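Local coordinates for protein member of DUF4221 family (Bacteroides vulgatus, PDB 3S9J) that is of unknown function but folds as a six-bladed beta-propeller, whose ring of four-stranded blades is closed by pairing the two ends of its chain, at residues E7-F18 with K354-A365. Residues are numbered along the deposited sequence; the frame is centred on the assembly and turned at random. Where two conformers were deposited one is given.
Sequences EVELVAEKQLAF and KLVFTCFKIKNA
Phe-18 and Phe-357 meet edge to edge, CE2 to CE2 at 4.0 Å, on one face of an antiparallel strand pair. The Phe-18 ring also lies alongside Leu-355, the two side chains pointing the same way, with CD2 of each 4.1 Å apart. On the other face Gln-15 extends across the partner strand, bringing NE2 within 3.6 Å of Val-356 CG1. Beyond the bulge, Ala-12 CB touches both Phe-360 CE1 and Thr-358 CG2, at 3.7 Å from each. Val-8 CB presses on Ile-362 CG2 (3.5 Å), the methyl branch, which is turned toward Val-8 by standing anti to the backbone N while CG1 takes chi1 -61°.

Eleven backbone hydrogen bonds carry the ladder. Glu-13 and Lys-14 together face Cys-359, which accepts from Glu-13 N and donates to Lys-14 O; this beta bulge shifts the register by one. There the aliphatic part of Lys-361 crosses the Glu-13 side chain at a slant, with Lys-361 CD 3.8 Å from Glu-13 CD, while its NZ forms a salt bridge with Glu-336. Thr-358 OG1 is hydrogen-bonded to Glu-342.

Strand 8-19 is the outermost strand of the last blade, beside 354-364, then 337-341 and 327-334. The N-terminal strand thus completes a C-terminal blade, the "velcro" closure of beta-propellers. Its start also reaches the preceding blade: Val-8 pairs with Ile-316 through the backbone, and Leu-10 packs on strand 304-309.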
# COMPACT_ATOMS: atom_id res chain seq x y z
N GLU A 7 -18.57 -1.54 -18.87
CA GLU A 7 -19.78 -0.89 -18.37
C GLU A 7 -19.49 0.47 -17.73
O GLU A 7 -20.24 1.43 -17.94
CB GLU A 7 -20.55 -1.81 -17.40
CG GLU A 7 -21.21 -2.99 -18.10
CD GLU A 7 -22.14 -3.76 -17.20
OE1 GLU A 7 -21.65 -4.41 -16.24
OE2 GLU A 7 -23.36 -3.72 -17.44
N VAL A 8 -18.39 0.58 -16.98
CA VAL A 8 -18.12 1.82 -16.26
C VAL A 8 -16.78 2.44 -16.61
O VAL A 8 -15.90 1.81 -17.22
CB VAL A 8 -18.24 1.65 -14.71
CG1 VAL A 8 -19.62 1.12 -14.33
CG2 VAL A 8 -17.12 0.77 -14.15
N GLU A 9 -16.65 3.71 -16.24
CA GLU A 9 -15.40 4.43 -16.31
C GLU A 9 -15.25 5.37 -15.11
O GLU A 9 -16.22 5.74 -14.46
CB GLU A 9 -15.32 5.24 -17.60
CG GLU A 9 -16.34 6.36 -17.73
CD GLU A 9 -16.23 7.12 -19.05
OE1 GLU A 9 -15.13 7.18 -19.63
OE2 GLU A 9 -17.26 7.65 -19.50
N LEU A 10 -14.02 5.79 -14.87
CA LEU A 10 -13.72 6.73 -13.79
C LEU A 10 -13.61 8.15 -14.34
O LEU A 10 -12.87 8.40 -15.30
CB LEU A 10 -12.41 6.34 -13.12
CG LEU A 10 -12.45 5.11 -12.23
CD1 LEU A 10 -11.04 4.65 -11.87
CD2 LEU A 10 -13.26 5.39 -10.97
N VAL A 11 -14.32 9.08 -13.69
CA VAL A 11 -14.40 10.46 -14.16
C VAL A 11 -14.10 11.44 -13.03
O VAL A 11 -14.66 11.33 -11.94
CB VAL A 11 -15.82 10.74 -14.74
CG1 VAL A 11 -15.96 12.21 -15.20
CG2 VAL A 11 -16.10 9.78 -15.90
N ALA A 12 -13.19 12.38 -13.30
CA ALA A 12 -12.80 13.39 -12.31
C ALA A 12 -13.98 14.26 -11.93
O ALA A 12 -14.71 14.79 -12.79
CB ALA A 12 -11.63 14.26 -12.86
N GLU A 13 -14.19 14.44 -10.63
CA GLU A 13 -15.28 15.26 -10.14
C GLU A 13 -15.00 16.54 -9.34
O GLU A 13 -15.48 17.62 -9.74
CB GLU A 13 -16.18 14.39 -9.27
CG GLU A 13 -17.39 15.06 -8.61
CD GLU A 13 -18.67 14.92 -9.39
OE1 GLU A 13 -18.66 14.33 -10.51
OE2 GLU A 13 -19.70 15.40 -8.87
N LYS A 14 -14.45 16.42 -8.13
CA LYS A 14 -13.92 17.58 -7.44
C LYS A 14 -12.48 17.35 -7.00
O LYS A 14 -11.96 16.25 -7.15
CB LYS A 14 -14.82 17.94 -6.24
CG LYS A 14 -15.17 16.77 -5.29
CD LYS A 14 -16.53 16.09 -5.60
CE LYS A 14 -17.13 15.36 -4.37
NZ LYS A 14 -18.59 14.97 -4.54
N GLN A 15 -11.85 18.40 -6.49
CA GLN A 15 -10.52 18.31 -5.92
C GLN A 15 -10.53 18.65 -4.44
O GLN A 15 -11.35 19.42 -3.96
CB GLN A 15 -9.59 19.29 -6.61
CG GLN A 15 -9.06 18.86 -7.96
CD GLN A 15 -7.76 19.59 -8.31
OE1 GLN A 15 -7.58 20.77 -7.99
NE2 GLN A 15 -6.84 18.88 -8.96
N LEU A 16 -9.60 18.03 -3.73
CA LEU A 16 -9.30 18.35 -2.34
C LEU A 16 -7.93 18.96 -2.33
O LEU A 16 -7.01 18.47 -3.01
CB LEU A 16 -9.24 17.12 -1.43
CG LEU A 16 -10.46 16.26 -1.18
CD1 LEU A 16 -10.00 15.03 -0.38
CD2 LEU A 16 -11.60 17.01 -0.49
N ALA A 17 -7.77 20.03 -1.56
CA ALA A 17 -6.46 20.69 -1.47
C ALA A 17 -6.19 21.09 -0.03
O ALA A 17 -6.97 21.83 0.58
CB ALA A 17 -6.36 21.92 -2.40
N PHE A 18 -5.08 20.60 0.50
CA PHE A 18 -4.66 20.90 1.85
C PHE A 18 -3.40 21.79 1.84
O PHE A 18 -2.29 21.32 1.50
CB PHE A 18 -4.36 19.63 2.65
CG PHE A 18 -5.50 18.65 2.71
CD1 PHE A 18 -6.49 18.76 3.68
CD2 PHE A 18 -5.53 17.56 1.85
CE1 PHE A 18 -7.53 17.83 3.75
CE2 PHE A 18 -6.56 16.63 1.89
CZ PHE A 18 -7.56 16.75 2.86
N LYS A 354 1.11 22.36 -1.11
CA LYS A 354 -0.30 22.06 -1.25
C LYS A 354 -0.48 20.59 -1.58
O LYS A 354 -0.05 20.13 -2.64
CB LYS A 354 -0.92 22.93 -2.35
CG LYS A 354 -2.44 23.05 -2.31
CD LYS A 354 -2.95 24.27 -1.52
CE LYS A 354 -2.59 25.66 -2.12
NZ LYS A 354 -3.29 26.00 -3.38
N LEU A 355 -1.07 19.84 -0.66
CA LEU A 355 -1.40 18.43 -0.91
C LEU A 355 -2.73 18.35 -1.63
O LEU A 355 -3.76 18.77 -1.11
CB LEU A 355 -1.41 17.60 0.35
CG LEU A 355 -1.83 16.15 0.25
CD1 LEU A 355 -0.85 15.32 -0.63
CD2 LEU A 355 -1.91 15.57 1.70
N VAL A 356 -2.71 17.88 -2.88
CA VAL A 356 -3.87 17.96 -3.78
C VAL A 356 -4.27 16.57 -4.22
O VAL A 356 -3.41 15.76 -4.56
CB VAL A 356 -3.56 18.80 -5.04
CG1 VAL A 356 -4.75 18.83 -6.01
CG2 VAL A 356 -3.16 20.23 -4.66
N PHE A 357 -5.58 16.32 -4.19
CA PHE A 357 -6.18 15.08 -4.70
C PHE A 357 -7.32 15.38 -5.62
O PHE A 357 -8.07 16.33 -5.40
CB PHE A 357 -6.74 14.22 -3.55
CG PHE A 357 -5.74 13.75 -2.56
CD1 PHE A 357 -5.08 12.54 -2.74
CD2 PHE A 357 -5.49 14.48 -1.40
CE1 PHE A 357 -4.18 12.08 -1.81
CE2 PHE A 357 -4.61 14.01 -0.46
CZ PHE A 357 -3.92 12.84 -0.66
N THR A 358 -7.48 14.55 -6.66
CA THR A 358 -8.67 14.59 -7.48
C THR A 358 -9.55 13.38 -7.13
O THR A 358 -9.04 12.26 -7.01
CB THR A 358 -8.33 14.61 -8.96
OG1 THR A 358 -7.63 15.83 -9.25
CG2 THR A 358 -9.59 14.51 -9.81
N CYS A 359 -10.85 13.62 -6.97
CA CYS A 359 -11.82 12.58 -6.70
C CYS A 359 -12.36 12.04 -8.01
O CYS A 359 -12.84 12.82 -8.84
CB CYS A 359 -12.98 13.15 -5.88
SG CYS A 359 -14.19 11.91 -5.42
N PHE A 360 -12.28 10.73 -8.19
CA PHE A 360 -12.82 10.04 -9.35
C PHE A 360 -14.04 9.24 -8.99
O PHE A 360 -13.99 8.41 -8.09
CB PHE A 360 -11.76 9.14 -9.97
CG PHE A 360 -10.66 9.90 -10.60
CD1 PHE A 360 -10.75 10.32 -11.92
CD2 PHE A 360 -9.56 10.30 -9.84
CE1 PHE A 360 -9.75 11.08 -12.50
CE2 PHE A 360 -8.57 11.06 -10.39
CZ PHE A 360 -8.65 11.47 -11.74
N LYS A 361 -15.13 9.51 -9.71
CA LYS A 361 -16.40 8.79 -9.55
C LYS A 361 -16.60 7.79 -10.66
O LYS A 361 -16.06 7.96 -11.76
CB LYS A 361 -17.56 9.78 -9.50
CG LYS A 361 -17.42 10.73 -8.29
CD LYS A 361 -18.69 11.46 -7.93
CE LYS A 361 -18.60 12.08 -6.52
NZ LYS A 361 -19.36 11.28 -5.49
N ILE A 362 -17.38 6.76 -10.38
CA ILE A 362 -17.69 5.70 -11.33
C ILE A 362 -18.90 6.16 -12.13
O ILE A 362 -19.93 6.45 -11.54
CB ILE A 362 -18.04 4.40 -10.61
CG1 ILE A 362 -16.86 3.93 -9.76
CG2 ILE A 362 -18.48 3.32 -11.59
CD1 ILE A 362 -17.19 2.80 -8.83
N LYS A 363 -18.76 6.25 -13.44
CA LYS A 363 -19.89 6.62 -14.33
C LYS A 363 -20.11 5.55 -15.40
O LYS A 363 -19.15 4.93 -15.86
CB LYS A 363 -19.60 7.96 -15.01
CG LYS A 363 -19.35 9.16 -14.07
CD LYS A 363 -20.56 9.51 -13.19
CE LYS A 363 -20.34 10.84 -12.44
NZ LYS A 363 -21.19 10.97 -11.21
N ASN A 364 -21.35 5.35 -15.83
CA ASN A 364 -21.62 4.44 -16.95
C ASN A 364 -20.89 4.94 -18.20
O ASN A 364 -20.92 6.14 -18.47
CB ASN A 364 -23.13 4.33 -17.23
CG ASN A 364 -23.87 3.52 -16.16
OD1 ASN A 364 -23.32 3.14 -15.12
ND2 ASN A 364 -25.15 3.25 -16.43
N ALA A 365 -20.21 4.05 -18.91
CA ALA A 365 -19.41 4.42 -20.10
C ALA A 365 -20.25 4.53 -21.38
O ALA A 365 -21.48 4.39 -21.33
CB ALA A 365 -18.28 3.41 -20.31